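Local coordinates for protein HAD superfamily hydrolase (Brucella suis biovar 1, PDB 6NQ4) that is a haloacid dehalogenase-like hydrolase, probably a phosphatase, and holds a sodium ion in its metal site, at residues Pro182-Trp194 against Gly268-Leu280. Sequence-based numbering, arbitrary orientation.
Sequences PDIMVERGPRLIW and GVHAADYAVNGDL. With EDO (1,2-ethanediol), chain F; EDO (1,2-ethanediol), chain C.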
ATOM      1  N   PRO A 182      -4.399  -2.178   3.465  1.00 15.92           N
ATOM      2  CA  PRO A 182      -5.381  -3.106   2.879  1.00 16.47           C
ATOM      3  C   PRO A 182      -4.825  -4.448   2.418  1.00 16.48           C
ATOM      4  O   PRO A 182      -5.638  -5.354   2.185  1.00 18.52           O
ATOM      5  CB  PRO A 182      -5.914  -2.323   1.661  1.00 18.20           C
ATOM      6  CG  PRO A 182      -5.634  -0.915   1.945  1.00 18.98           C
ATOM      7  CD  PRO A 182      -4.380  -0.882   2.763  1.00 17.30           C
ATOM      8  N   ASP A 183      -3.511  -4.591   2.219  1.00 16.51           N
ATOM      9  CA  ASP A 183      -2.970  -5.853   1.703  1.00 15.91           C
ATOM     10  C   ASP A 183      -3.312  -6.998   2.660  1.00 17.02           C
ATOM     11  O   ASP A 183      -3.343  -6.819   3.879  1.00 17.70           O
ATOM     12  CB  ASP A 183      -1.436  -5.795   1.611  1.00 17.59           C
ATOM     13  CG  ASP A 183      -0.905  -4.829   0.534  1.00 19.46           C
ATOM     14  OD1 ASP A 183      -1.693  -4.264  -0.252  1.00 20.10           O
ATOM     15  OD2 ASP A 183       0.344  -4.652   0.486  1.00 19.57           O
ATOM     16  N   ILE A 184      -3.555  -8.193   2.101  1.00 17.30           N
ATOM     17  CA  ILE A 184      -3.761  -9.374   2.937  1.00 18.04           C
ATOM     18  C   ILE A 184      -2.428  -9.975   3.362  1.00 16.76           C
ATOM     19  O   ILE A 184      -2.224 -10.315   4.534  1.00 16.92           O
ATOM     20  CB  ILE A 184      -4.622 -10.405   2.188  1.00 19.85           C
ATOM     21  CG1 ILE A 184      -5.943  -9.780   1.743  1.00 21.96           C
ATOM     22  CG2 ILE A 184      -4.807 -11.684   3.046  1.00 20.24           C
ATOM     23  CD1 ILE A 184      -6.714  -9.154   2.861  1.00 23.84           C
ATOM     24  N   MET A 185      -1.514 -10.132   2.412  1.00 16.92           N
ATOM     25  CA  MET A 185      -0.155 -10.597   2.683  1.00 16.95           C
ATOM     26  C   MET A 185       0.810  -9.695   1.941  1.00 17.13           C
ATOM     27  O   MET A 185       0.421  -8.936   1.047  1.00 17.42           O
ATOM     28  CB  MET A 185       0.094 -12.049   2.227  1.00 19.78           C
ATOM     29  CG  MET A 185      -0.894 -13.046   2.809  1.00 20.80           C
ATOM     30  SD  MET A 185      -0.310 -14.755   2.719  1.00 24.62           S
ATOM     31  CE  MET A 185       0.667 -14.801   4.238  1.00 26.27           C
ATOM     32  N   VAL A 186       2.079  -9.787   2.327  1.00 15.92           N
ATOM     33  CA  VAL A 186       3.168  -9.108   1.637  1.00 16.05           C
ATOM     34  C   VAL A 186       4.372 -10.031   1.642  1.00 16.28           C
ATOM     35  O   VAL A 186       4.531 -10.875   2.530  1.00 17.04           O
ATOM     36  CB  VAL A 186       3.508  -7.748   2.311  1.00 17.66           C
ATOM     37  CG1 VAL A 186       4.142  -7.954   3.682  1.00 19.67           C
ATOM     38  CG2 VAL A 186       4.399  -6.862   1.421  1.00 18.82           C
ATOM     39  N   GLU A 187       5.223  -9.878   0.648  1.00 16.56           N
ATOM     40  CA  GLU A 187       6.464 -10.629   0.670  1.00 17.64           C
ATOM     41  C   GLU A 187       7.471  -9.976   1.613  1.00 17.56           C
ATOM     42  O   GLU A 187       7.451  -8.757   1.856  1.00 19.03           O
ATOM     43  CB  GLU A 187       7.049 -10.761  -0.734  1.00 21.58           C
ATOM     44  CG  GLU A 187       7.342  -9.429  -1.392  1.00 23.92           C
ATOM     45  CD  GLU A 187       6.180  -8.953  -2.234  1.00 24.99           C
ATOM     46  OE1 GLU A 187       5.329  -8.178  -1.708  1.00 21.39           O
ATOM     47  OE2 GLU A 187       6.114  -9.384  -3.422  1.00 25.77           O
ATOM     48  N   ARG A 188       8.333 -10.800   2.165  1.00 17.54           N
ATOM     49  CA  ARG A 188       9.484 -10.337   2.937  1.00 17.51           C
ATOM     50  C   ARG A 188      10.607 -11.300   2.581  1.00 17.79           C
ATOM     51  O   ARG A 188      10.686 -12.408   3.128  1.00 19.00           O
ATOM     52  CB  ARG A 188       9.201 -10.321   4.434  1.00 19.10           C
ATOM     53  CG  ARG A 188      10.268  -9.537   5.216  1.00 20.78           C
ATOM     54  CD  ARG A 188       9.858  -9.390   6.683  1.00 22.38           C
ATOM     55  NE  ARG A 188       8.729  -8.477   6.824  1.00 23.35           N
ATOM     56  CZ  ARG A 188       7.905  -8.466   7.867  1.00 24.82           C
ATOM     57  NH1 ARG A 188       8.090  -9.314   8.864  1.00 25.34           N
ATOM     58  NH2 ARG A 188       6.900  -7.606   7.909  1.00 25.98           N
ATOM     59  N   GLY A 189      11.426 -10.904   1.610  1.00 18.54           N
ATOM     60  CA  GLY A 189      12.340 -11.834   1.001  1.00 19.82           C
ATOM     61  C   GLY A 189      11.551 -13.025   0.501  1.00 20.59           C
ATOM     62  O   GLY A 189      10.544 -12.871  -0.199  1.00 21.13           O
ATOM     63  N   PRO A 190      11.954 -14.233   0.911  1.00 22.51           N
ATOM     64  CA  PRO A 190      11.274 -15.448   0.450  1.00 22.95           C
ATOM     65  C   PRO A 190       9.979 -15.752   1.179  1.00 21.76           C
ATOM     66  O   PRO A 190       9.272 -16.679   0.762  1.00 24.95           O
ATOM     67  CB  PRO A 190      12.306 -16.546   0.756  1.00 24.38           C
ATOM     68  CG  PRO A 190      12.962 -16.044   2.017  1.00 24.98           C
ATOM     69  CD  PRO A 190      13.099 -14.545   1.784  1.00 24.28           C
ATOM     70  N   ARG A 191       9.666 -15.042   2.258  1.00 20.08           N
ATOM     71  CA  ARG A 191       8.516 -15.354   3.094  1.00 18.80           C
ATOM     72  C   ARG A 191       7.278 -14.574   2.643  1.00 17.62           C
ATOM     73  O   ARG A 191       7.373 -13.525   1.993  1.00 19.36           O
ATOM     74  CB  ARG A 191       8.833 -15.023   4.562  1.00 20.46           C
ATOM     75  CG  ARG A 191       9.916 -15.926   5.164  1.00 24.11           C
ATOM     76  CD  ARG A 191      10.198 -15.695   6.665  1.00 26.34           C
ATOM     77  NE  ARG A 191      10.480 -14.294   7.001  1.00 29.23           N
ATOM     78  CZ  ARG A 191      11.584 -13.634   6.663  1.00 33.73           C
ATOM     79  NH1 ARG A 191      12.548 -14.230   5.967  1.00 36.68           N
ATOM     80  NH2 ARG A 191      11.721 -12.364   7.019  1.00 35.05           N
ATOM     81  N   LEU A 192       6.104 -15.098   3.004  1.00 18.54           N
ATOM     82  CA  LEU A 192       4.840 -14.364   2.935  1.00 18.35           C
ATOM     83  C   LEU A 192       4.395 -14.044   4.354  1.00 18.71           C
ATOM     84  O   LEU A 192       4.419 -14.924   5.230  1.00 20.47           O
ATOM     85  CB  LEU A 192       3.757 -15.163   2.197  1.00 19.25           C
ATOM     86  CG  LEU A 192       3.991 -15.280   0.688  1.00 20.35           C
ATOM     87  CD1 LEU A 192       3.153 -16.390   0.068  1.00 21.13           C
ATOM     88  CD2 LEU A 192       3.664 -13.953   0.051  1.00 21.62           C
ATOM     89  N   ILE A 193       4.023 -12.785   4.581  1.00 17.18           N
ATOM     90  CA  ILE A 193       3.734 -12.244   5.901  1.00 17.41           C
ATOM     91  C   ILE A 193       2.313 -11.696   5.902  1.00 15.55           C
ATOM     92  O   ILE A 193       1.928 -10.953   4.991  1.00 16.24           O
ATOM     93  CB  ILE A 193       4.729 -11.109   6.209  1.00 18.01           C
ATOM     94  CG1 ILE A 193       6.180 -11.599   6.097  1.00 20.67           C
ATOM     95  CG2 ILE A 193       4.453 -10.501   7.563  1.00 18.64           C
ATOM     96  CD1 ILE A 193       6.557 -12.642   7.119  1.00 21.92           C
ATOM     97  N   TRP A 194       1.560 -12.000   6.959  1.00 16.24           N
ATOM     98  CA  TRP A 194       0.202 -11.485   7.081  1.00 16.60           C
ATOM     99  C   TRP A 194       0.226  -9.993   7.395  1.00 17.08           C
ATOM    100  O   TRP A 194       1.063  -9.529   8.174  1.00 18.57           O
ATOM    101  CB  TRP A 194      -0.527 -12.206   8.215  1.00 18.10           C
ATOM    102  CG  TRP A 194      -0.776 -13.645   7.921  1.00 20.18           C
ATOM    103  CD1 TRP A 194      -0.161 -14.718   8.502  1.00 21.71           C
ATOM    104  CD2 TRP A 194      -1.699 -14.172   6.968  1.00 22.42           C
ATOM    105  NE1 TRP A 194      -0.637 -15.884   7.955  1.00 23.42           N
ATOM    106  CE2 TRP A 194      -1.596 -15.582   7.023  1.00 23.26           C
ATOM    107  CE3 TRP A 194      -2.599 -13.596   6.073  1.00 22.71           C
ATOM    108  CZ2 TRP A 194      -2.357 -16.424   6.205  1.00 25.36           C
ATOM    109  CZ3 TRP A 194      -3.358 -14.434   5.263  1.00 25.10           C
ATOM    110  CH2 TRP A 194      -3.235 -15.833   5.338  1.00 25.49           C
ATOM    111  N   GLY A 268       5.146 -10.866 -10.731  1.00 22.21           N
ATOM    112  CA  GLY A 268       5.232 -10.606  -9.313  1.00 22.09           C
ATOM    113  C   GLY A 268       4.630 -11.716  -8.471  1.00 22.56           C
ATOM    114  O   GLY A 268       3.962 -12.628  -8.963  1.00 22.62           O
ATOM    115  N   VAL A 269       4.872 -11.619  -7.162  1.00 20.31           N
ATOM    116  CA  VAL A 269       4.282 -12.564  -6.221  1.00 19.94           C
ATOM    117  C   VAL A 269       2.772 -12.386  -6.161  1.00 19.64           C
ATOM    118  O   VAL A 269       2.033 -13.346  -5.907  1.00 22.08           O
ATOM    119  CB  VAL A 269       4.929 -12.409  -4.830  1.00 18.69           C
ATOM    120  CG1 VAL A 269       4.249 -13.304  -3.808  1.00 20.40           C
ATOM    121  CG2 VAL A 269       6.424 -12.694  -4.901  1.00 19.59           C
ATOM    122  N   HIS A 270       2.279 -11.168  -6.387  1.00 21.31           N
ATOM    123  CA  HIS A 270       0.861 -10.874  -6.188  1.00 20.99           C
ATOM    124  C   HIS A 270       0.442 -11.136  -4.745  1.00 21.36           C
ATOM    125  O   HIS A 270      -0.666 -11.612  -4.493  1.00 22.11           O
ATOM    126  CB  HIS A 270      -0.050 -11.619  -7.176  1.00 22.42           C
ATOM    127  CG  HIS A 270       0.516 -11.738  -8.552  1.00 23.99           C
ATOM    128  ND1 HIS A 270       0.840 -10.646  -9.327  1.00 25.22           N
ATOM    129  CD2 HIS A 270       0.806 -12.829  -9.299  1.00 25.19           C
ATOM    130  CE1 HIS A 270       1.317 -11.058 -10.489  1.00 25.59           C
ATOM    131  NE2 HIS A 270       1.301 -12.381 -10.498  1.00 26.43           N
ATOM    132  N   ALA A 271       1.335 -10.793  -3.796  1.00 20.28           N
ATOM    133  CA  ALA A 271       1.081 -11.086  -2.386  1.00 21.40           C
ATOM    134  C   ALA A 271      -0.228 -10.470  -1.907  1.00 22.00           C
ATOM    135  O   ALA A 271      -0.941 -11.067  -1.093  1.00 22.66           O
ATOM    136  CB  ALA A 271       2.258 -10.620  -1.526  1.00 19.81           C
ATOM    137  N   ALA A 272      -0.560  -9.265  -2.384  1.00 22.00           N
ATOM    138  CA  ALA A 272      -1.790  -8.620  -1.944  1.00 24.33           C
ATOM    139  C   ALA A 272      -3.044  -9.366  -2.381  1.00 27.86           C
ATOM    140  O   ALA A 272      -4.121  -9.123  -1.822  1.00 31.98           O
ATOM    141  CB  ALA A 272      -1.852  -7.174  -2.462  1.00 22.94           C
ATOM    142  N   ASP A 273      -2.932 -10.271  -3.356  1.00 28.02           N
ATOM    143  CA  ASP A 273      -4.064 -11.031  -3.880  1.00 29.94           C
ATOM    144  C   ASP A 273      -4.244 -12.385  -3.199  1.00 31.38           C
ATOM    145  O   ASP A 273      -5.166 -13.122  -3.567  1.00 31.86           O
ATOM    146  CB  ASP A 273      -3.883 -11.277  -5.384  1.00 30.94           C
ATOM    147  CG  ASP A 273      -3.983 -10.012  -6.212  1.00 32.18           C
ATOM    148  OD1 ASP A 273      -4.763  -9.103  -5.840  1.00 34.07           O
ATOM    149  OD2 ASP A 273      -3.293  -9.939  -7.252  1.00 31.82           O
ATOM    150  N   TYR A 274      -3.378 -12.743  -2.252  1.00 31.24           N
ATOM    151  CA  TYR A 274      -3.541 -13.990  -1.511  1.00 32.94           C
ATOM    152  C   TYR A 274      -4.751 -13.897  -0.585  1.00 33.58           C
ATOM    153  O   TYR A 274      -5.128 -12.818  -0.120  1.00 34.89           O
ATOM    154  CB  TYR A 274      -2.272 -14.309  -0.706  1.00 35.59           C
ATOM    155  CG  TYR A 274      -1.199 -15.052  -1.487  1.00 37.08           C
ATOM    156  CD1 TYR A 274      -0.493 -14.431  -2.516  1.00 37.75           C
ATOM    157  CD2 TYR A 274      -0.873 -16.376  -1.177  1.00 38.09           C
ATOM    158  CE1 TYR A 274       0.493 -15.109  -3.228  1.00 39.24           C
ATOM    159  CE2 TYR A 274       0.108 -17.067  -1.891  1.00 40.36           C
ATOM    160  CZ  TYR A 274       0.790 -16.425  -2.910  1.00 41.06           C
ATOM    161  OH  TYR A 274       1.765 -17.091  -3.622  1.00 42.09           O
ATOM    162  N   ALA A 275      -5.383 -15.037  -0.341  1.00 34.12           N
ATOM    163  CA  ALA A 275      -6.540 -15.106   0.538  1.00 34.99           C
ATOM    164  C   ALA A 275      -6.102 -15.363   1.983  1.00 36.16           C
ATOM    165  O   ALA A 275      -4.951 -15.705   2.260  1.00 36.58           O
ATOM    166  CB  ALA A 275      -7.501 -16.197   0.059  1.00 35.60           C
ATOM    167  N   VAL A 276      -7.049 -15.201   2.913  1.00 37.08           N
ATOM    168  CA  VAL A 276      -6.784 -15.411   4.336  1.00 39.31           C
ATOM    169  C   VAL A 276      -6.477 -16.866   4.679  1.00 40.66           C
ATOM    170  O   VAL A 276      -5.958 -17.147   5.766  1.00 41.67           O
ATOM    171  CB  VAL A 276      -7.911 -14.769   5.181  1.00 40.08           C
ATOM    172  CG1 VAL A 276      -7.737 -15.053   6.676  1.00 41.79           C
ATOM    173  CG2 VAL A 276      -7.945 -13.271   4.941  1.00 39.12           C
ATOM    174  N   ASN A 277      -6.746 -17.803   3.775  1.00 40.61           N
ATOM    175  CA  ASN A 277      -6.287 -19.175   3.962  1.00 41.08           C
ATOM    176  C   ASN A 277      -4.914 -19.429   3.349  1.00 39.34           C
ATOM    177  O   ASN A 277      -4.451 -20.573   3.348  1.00 39.04           O
ATOM    178  CB  ASN A 277      -7.318 -20.175   3.429  1.00 42.64           C
ATOM    179  CG  ASN A 277      -7.426 -20.161   1.919  1.00 44.30           C
ATOM    180  OD1 ASN A 277      -6.940 -19.243   1.252  1.00 44.38           O
ATOM    181  ND2 ASN A 277      -8.071 -21.187   1.368  1.00 46.01           N
ATOM    182  N   GLY A 278      -4.260 -18.398   2.824  1.00 37.59           N
ATOM    183  CA  GLY A 278      -2.948 -18.554   2.236  1.00 36.70           C
ATOM    184  C   GLY A 278      -2.927 -19.014   0.794  1.00 37.83           C
ATOM    185  O   GLY A 278      -1.839 -19.294   0.271  1.00 37.16           O
ATOM    186  N   ASP A 279      -4.085 -19.106   0.139  1.00 38.35           N
ATOM    187  CA  ASP A 279      -4.178 -19.511  -1.256  1.00 39.48           C
ATOM    188  C   ASP A 279      -4.196 -18.295  -2.175  1.00 36.81           C
ATOM    189  O   ASP A 279      -4.773 -17.255  -1.840  1.00 36.16           O
ATOM    190  CB  ASP A 279      -5.468 -20.297  -1.492  1.00 43.24           C
ATOM    191  CG  ASP A 279      -5.329 -21.779  -1.181  1.00 48.34           C
ATOM    192  OD1 ASP A 279      -4.221 -22.239  -0.831  1.00 49.71           O
ATOM    193  OD2 ASP A 279      -6.348 -22.488  -1.295  1.00 51.20           O
ATOM    194  N   LEU A 280      -3.578 -18.440  -3.344  1.00 37.19           N
ATOM    195  CA  LEU A 280      -3.655 -17.462  -4.423  1.00 37.84           C
ATOM    196  C   LEU A 280      -4.499 -18.032  -5.555  1.00 41.35           C
ATOM    197  O   LEU A 280      -4.207 -19.120  -6.062  1.00 41.07           O
ATOM    198  CB  LEU A 280      -2.259 -17.132  -4.958  1.00 36.33           C
ATOM    199  CG  LEU A 280      -2.197 -16.192  -6.172  1.00 35.59           C
ATOM    200  CD1 LEU A 280      -2.613 -14.765  -5.800  1.00 35.94           C
ATOM    201  CD2 LEU A 280      -0.818 -16.200  -6.829  1.00 36.15           C
TER
HETATM  202  C1  EDO F 304       3.892 -15.658   9.855  1.00 28.38           C
HETATM  203  O1  EDO F 304       2.707 -16.300  10.348  1.00 30.10           O
HETATM  204  C2  EDO F 304       3.522 -14.822   8.636  1.00 27.61           C
HETATM  205  O2  EDO F 304       2.879 -13.588   9.040  1.00 25.48           O
HETATM  206  C1  EDO C 301       4.152  -3.373   3.164  1.00 26.14           C
HETATM  207  O1  EDO C 301       4.025  -3.548   4.585  1.00 30.25           O
HETATM  208  C2  EDO C 301       2.764  -3.345   2.530  1.00 23.76           C
HETATM  209  O2  EDO C 301       2.070  -4.602   2.707  1.00 19.49           O
HETATM  210  O   HOH W   1       3.715  -8.961  -4.346  1.00 19.00           O
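The side chains of Leu192 and Tyr274 cross at about a right angle. CD1 of Leu192 lies over one face of the Tyr274 ring, 4.1 Å from its centroid, a CH-pi contact. The other methyl, Leu192 CD2, turns to Ala271 CB (3.9 Å) and to Val269 CG1. Met185 SD is 5.0 Å from the Tyr274 centroid, in an oblique Met-aromatic contact, and also touches Tyr274 CB. The Met185 chain bends at its last torsion (chi3 85°), which carries CE over the face of the Trp194 ring. The outer rim of that indole meets the turn Ala275-Gly278: CH2 of Trp194 lies 3.1 Å from Val276 O, while Ala275 O sits at the ring edge, near its plane. Ile184 completes this end, with CG2 against Val276 CG2 and CB against Tyr274 O.

At the other end, Glu187 and Val269 run past each other in opposite directions. The Glu187 chain kinks at chi2 (-93°), and Glu187 OE2 comes 3.5 Å from Val269 CB. Glu187 OE2 also accepts a hydrogen bond from a water, which accepts from Ala271 N. No direct hydrogen bond joins the two segments. Met185 N is buried here without a partner. Ala271 CB packs on Val186 CA, 3.6 Å away.

Hairpin 185-194 follows strand 177-179 of the inserted five-stranded sheet, consistent with a C2-type cap. The loop follows strand 261-265 of the six-stranded Rossmann-like core, so the contact joins cap to core. Asp42 and Asp246, which with Trp44 bind the sodium ion, directly follow core strands 38-41 and 241-245. His270 ND1 is hydrogen-bonded to Asp246 O, and Asp183 OD1 to Asn76 ND2. Helix 248-258 borders Asp183 and Ala272, and helix 196-205 covers Ile184 and Val276.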